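4-carboxymuconolactone decarboxylase (PDB 4G9Q) probably acts as a carboxymuconolactone decarboxylase-family enzyme, perhaps with peroxiredoxin-type activity, and assembles as an all-helical trimer. Local coordinates at residues H223-L228 with K261-K266. Sequence-based numbering, arbitrary orientation.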
ATOM      1  N   HIS A 223       0.847 -18.007  10.065  1.00 10.02           N
ATOM      2  CA  HIS A 223       0.597 -17.189  11.243  1.00  9.69           C
ATOM      3  C   HIS A 223      -0.766 -17.374  11.893  1.00  9.57           C
ATOM      4  O   HIS A 223      -0.898 -17.188  13.099  1.00  9.63           O
ATOM      5  CB  HIS A 223       0.956 -15.722  10.984  1.00  9.55           C
ATOM      6  CG  HIS A 223       2.434 -15.504  10.896  1.00  9.14           C
ATOM      7  ND1 HIS A 223       3.250 -15.522  12.007  1.00  9.07           N
ATOM      8  CD2 HIS A 223       3.252 -15.338   9.829  1.00  9.32           C
ATOM      9  CE1 HIS A 223       4.505 -15.345  11.630  1.00  9.58           C
ATOM     10  NE2 HIS A 223       4.533 -15.236  10.313  1.00 10.58           N
ATOM     11  N   LEU A 224      -1.765 -17.764  11.103  1.00  9.79           N
ATOM     12  CA  LEU A 224      -3.074 -18.094  11.672  1.00  9.82           C
ATOM     13  C   LEU A 224      -3.011 -19.412  12.444  1.00 10.13           C
ATOM     14  O   LEU A 224      -3.561 -19.519  13.539  1.00 10.27           O
ATOM     15  CB  LEU A 224      -4.166 -18.129  10.602  1.00 10.02           C
ATOM     16  CG  LEU A 224      -5.574 -18.512  11.082  1.00  9.59           C
ATOM     17  CD1 LEU A 224      -6.097 -17.555  12.154  1.00 10.75           C
ATOM     18  CD2 LEU A 224      -6.522 -18.569   9.898  1.00  9.27           C
ATOM     19  N   ASN A 225      -2.325 -20.406  11.882  1.00 10.40           N
ATOM     20  CA  ASN A 225      -2.076 -21.647  12.611  1.00 10.79           C
ATOM     21  C   ASN A 225      -1.371 -21.364  13.927  1.00 10.87           C
ATOM     22  O   ASN A 225      -1.757 -21.883  14.969  1.00 11.11           O
ATOM     23  CB  ASN A 225      -1.263 -22.633  11.772  1.00 10.84           C
ATOM     24  CG  ASN A 225      -2.118 -23.430  10.816  1.00 10.99           C
ATOM     25  OD1 ASN A 225      -1.880 -23.435   9.609  1.00 13.86           O
ATOM     26  ND2 ASN A 225      -3.117 -24.118  11.351  1.00  9.53           N
ATOM     27  N   LYS A 226      -0.353 -20.509  13.874  1.00 10.94           N
ATOM     28  CA  LYS A 226       0.393 -20.129  15.070  1.00 11.14           C
ATOM     29  C   LYS A 226      -0.498 -19.430  16.104  1.00 11.02           C
ATOM     30  O   LYS A 226      -0.407 -19.720  17.295  1.00 11.24           O
ATOM     31  CB  LYS A 226       1.598 -19.264  14.685  1.00 11.28           C
ATOM     32  CG  LYS A 226       2.658 -19.136  15.768  1.00 12.01           C
ATOM     33  CD  LYS A 226       3.908 -18.442  15.229  1.00 13.86           C
ATOM     34  CE  LYS A 226       4.954 -18.207  16.323  1.00 14.07           C
ATOM     35  NZ  LYS A 226       5.452 -19.478  16.939  1.00 15.98           N
ATOM     36  N   ALA A 227      -1.369 -18.534  15.639  1.00 10.57           N
ATOM     37  CA  ALA A 227      -2.314 -17.830  16.508  1.00 10.43           C
ATOM     38  C   ALA A 227      -3.270 -18.795  17.203  1.00 10.40           C
ATOM     39  O   ALA A 227      -3.530 -18.674  18.401  1.00 10.03           O
ATOM     40  CB  ALA A 227      -3.107 -16.796  15.700  1.00 10.46           C
ATOM     41  N   LEU A 228      -3.790 -19.751  16.437  1.00 10.45           N
ATOM     42  CA  LEU A 228      -4.708 -20.749  16.976  1.00 10.68           C
ATOM     43  C   LEU A 228      -3.978 -21.662  17.963  1.00 11.42           C
ATOM     44  O   LEU A 228      -4.509 -21.947  19.036  1.00 11.77           O
ATOM     45  CB  LEU A 228      -5.375 -21.544  15.848  1.00 10.55           C
ATOM     46  CG  LEU A 228      -6.296 -20.747  14.907  1.00 10.09           C
ATOM     47  CD1 LEU A 228      -6.625 -21.561  13.667  1.00 10.45           C
ATOM     48  CD2 LEU A 228      -7.587 -20.270  15.595  1.00 10.85           C
ATOM     49  N   LYS A 261     -10.590 -20.427   5.959  1.00  8.78           N
ATOM     50  CA  LYS A 261     -11.401 -21.635   5.761  1.00  9.26           C
ATOM     51  C   LYS A 261     -10.524 -22.879   5.658  1.00  9.24           C
ATOM     52  O   LYS A 261     -10.805 -23.898   6.292  1.00  8.83           O
ATOM     53  CB  LYS A 261     -12.273 -21.505   4.506  1.00  9.53           C
ATOM     54  CG  LYS A 261     -13.202 -22.699   4.275  1.00 11.23           C
ATOM     55  CD  LYS A 261     -14.117 -22.481   3.089  1.00 13.38           C
ATOM     56  CE  LYS A 261     -15.120 -23.620   2.974  1.00 15.63           C
ATOM     57  NZ  LYS A 261     -15.981 -23.460   1.776  1.00 16.83           N
ATOM     58  N   ALA A 262      -9.463 -22.784   4.855  1.00  9.08           N
ATOM     59  CA  ALA A 262      -8.553 -23.899   4.634  1.00  9.39           C
ATOM     60  C   ALA A 262      -7.845 -24.297   5.929  1.00  9.28           C
ATOM     61  O   ALA A 262      -7.694 -25.487   6.222  1.00  9.53           O
ATOM     62  CB  ALA A 262      -7.545 -23.549   3.553  1.00  9.60           C
ATOM     63  N   VAL A 263      -7.432 -23.298   6.706  1.00  9.08           N
ATOM     64  CA  VAL A 263      -6.793 -23.534   8.002  1.00  9.16           C
ATOM     65  C   VAL A 263      -7.755 -24.242   8.955  1.00  9.22           C
ATOM     66  O   VAL A 263      -7.400 -25.255   9.551  1.00  9.30           O
ATOM     67  CB  VAL A 263      -6.256 -22.225   8.630  1.00  9.18           C
ATOM     68  CG1 VAL A 263      -5.846 -22.444  10.085  1.00  9.04           C
ATOM     69  CG2 VAL A 263      -5.066 -21.700   7.830  1.00  9.42           C
ATOM     70  N   PHE A 264      -8.973 -23.721   9.085  1.00  9.58           N
ATOM     71  CA  PHE A 264      -9.953 -24.324   9.998  1.00 10.13           C
ATOM     72  C   PHE A 264     -10.237 -25.779   9.621  1.00 10.88           C
ATOM     73  O   PHE A 264     -10.324 -26.658  10.491  1.00 10.84           O
ATOM     74  CB  PHE A 264     -11.265 -23.522  10.026  1.00 10.02           C
ATOM     75  CG  PHE A 264     -11.124 -22.095  10.506  1.00  9.89           C
ATOM     76  CD1 PHE A 264     -10.081 -21.705  11.344  1.00  9.95           C
ATOM     77  CD2 PHE A 264     -12.076 -21.142  10.140  1.00  9.61           C
ATOM     78  CE1 PHE A 264      -9.972 -20.380  11.783  1.00 10.01           C
ATOM     79  CE2 PHE A 264     -11.984 -19.818  10.583  1.00 10.60           C
ATOM     80  CZ  PHE A 264     -10.930 -19.436  11.401  1.00 10.41           C
ATOM     81  N   GLU A 265     -10.368 -26.032   8.321  1.00 11.51           N
ATOM     82  CA  GLU A 265     -10.674 -27.374   7.834  1.00 13.06           C
ATOM     83  C   GLU A 265      -9.506 -28.330   8.044  1.00 13.36           C
ATOM     84  O   GLU A 265      -9.707 -29.491   8.408  1.00 13.23           O
ATOM     85  CB  GLU A 265     -11.094 -27.340   6.364  1.00 13.40           C
ATOM     86  CG  GLU A 265     -12.457 -26.689   6.154  1.00 15.86           C
ATOM     87  CD  GLU A 265     -12.974 -26.804   4.734  1.00 19.84           C
ATOM     88  OE1 GLU A 265     -12.221 -27.252   3.839  1.00 22.38           O
ATOM     89  OE2 GLU A 265     -14.148 -26.440   4.514  1.00 21.86           O
ATOM     90  N   LYS A 266      -8.291 -27.833   7.830  1.00 13.94           N
ATOM     91  CA  LYS A 266      -7.087 -28.647   8.000  1.00 14.83           C
ATOM     92  C   LYS A 266      -6.891 -29.081   9.454  1.00 14.92           C
ATOM     93  O   LYS A 266      -6.454 -30.209   9.700  1.00 14.90           O
ATOM     94  CB  LYS A 266      -5.850 -27.913   7.471  1.00 15.19           C
ATOM     95  CG  LYS A 266      -4.533 -28.664   7.635  1.00 17.60           C
ATOM     96  CD  LYS A 266      -4.177 -29.465   6.400  1.00 21.61           C
ATOM     97  CE  LYS A 266      -2.771 -30.038   6.517  1.00 23.43           C
ATOM     98  NZ  LYS A 266      -2.452 -30.940   5.381  1.00 25.73           N
TER
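Val-263 meets Asn-225 where helices 220-229 and 250-267 pass each other, the short segments 223-228 and 261-266 running at -49° with axes 10.3 Å apart at closest approach. The two CA atoms of that pair, 6.9 Å from each other, set the register. With CG1 anti to the backbone N (chi1 169°), Val-263 pushes this methyl between Leu-224, Asn-225 and Leu-228. Its CB lies 3.9 Å from Leu-224 CD2, the two side chains slanting across each other, while CG1 sits 3.8 Å from Leu-228 CD1. That same methyl of Leu-228 also reaches Phe-264, standing 4.0 Å from CE1 at the ring edge, near the ring plane; the two side chains cross almost perpendicularly. Leu-224 CD2 approaches Phe-264 CE1 obliquely at 4.3 Å. The amide of Asn-225 runs past Val-263 in the opposite sense, its CG 3.9 Å from Val-263 CG1. With alanine in place of Asn-225 the amide lying along Val-263 would be lost, which would probably leave the CG1 side of that valine less covered. Beyond the pair, Glu-234 of helix 234-248 touches Leu-228 and Phe-264, and Val-176 of a second subunit packs on Phe-264. Cohesion between the segments thus rests mainly on apolar contact, consistent with an interior seam between helices 220-229 and 250-267 that extends toward the trimer interface.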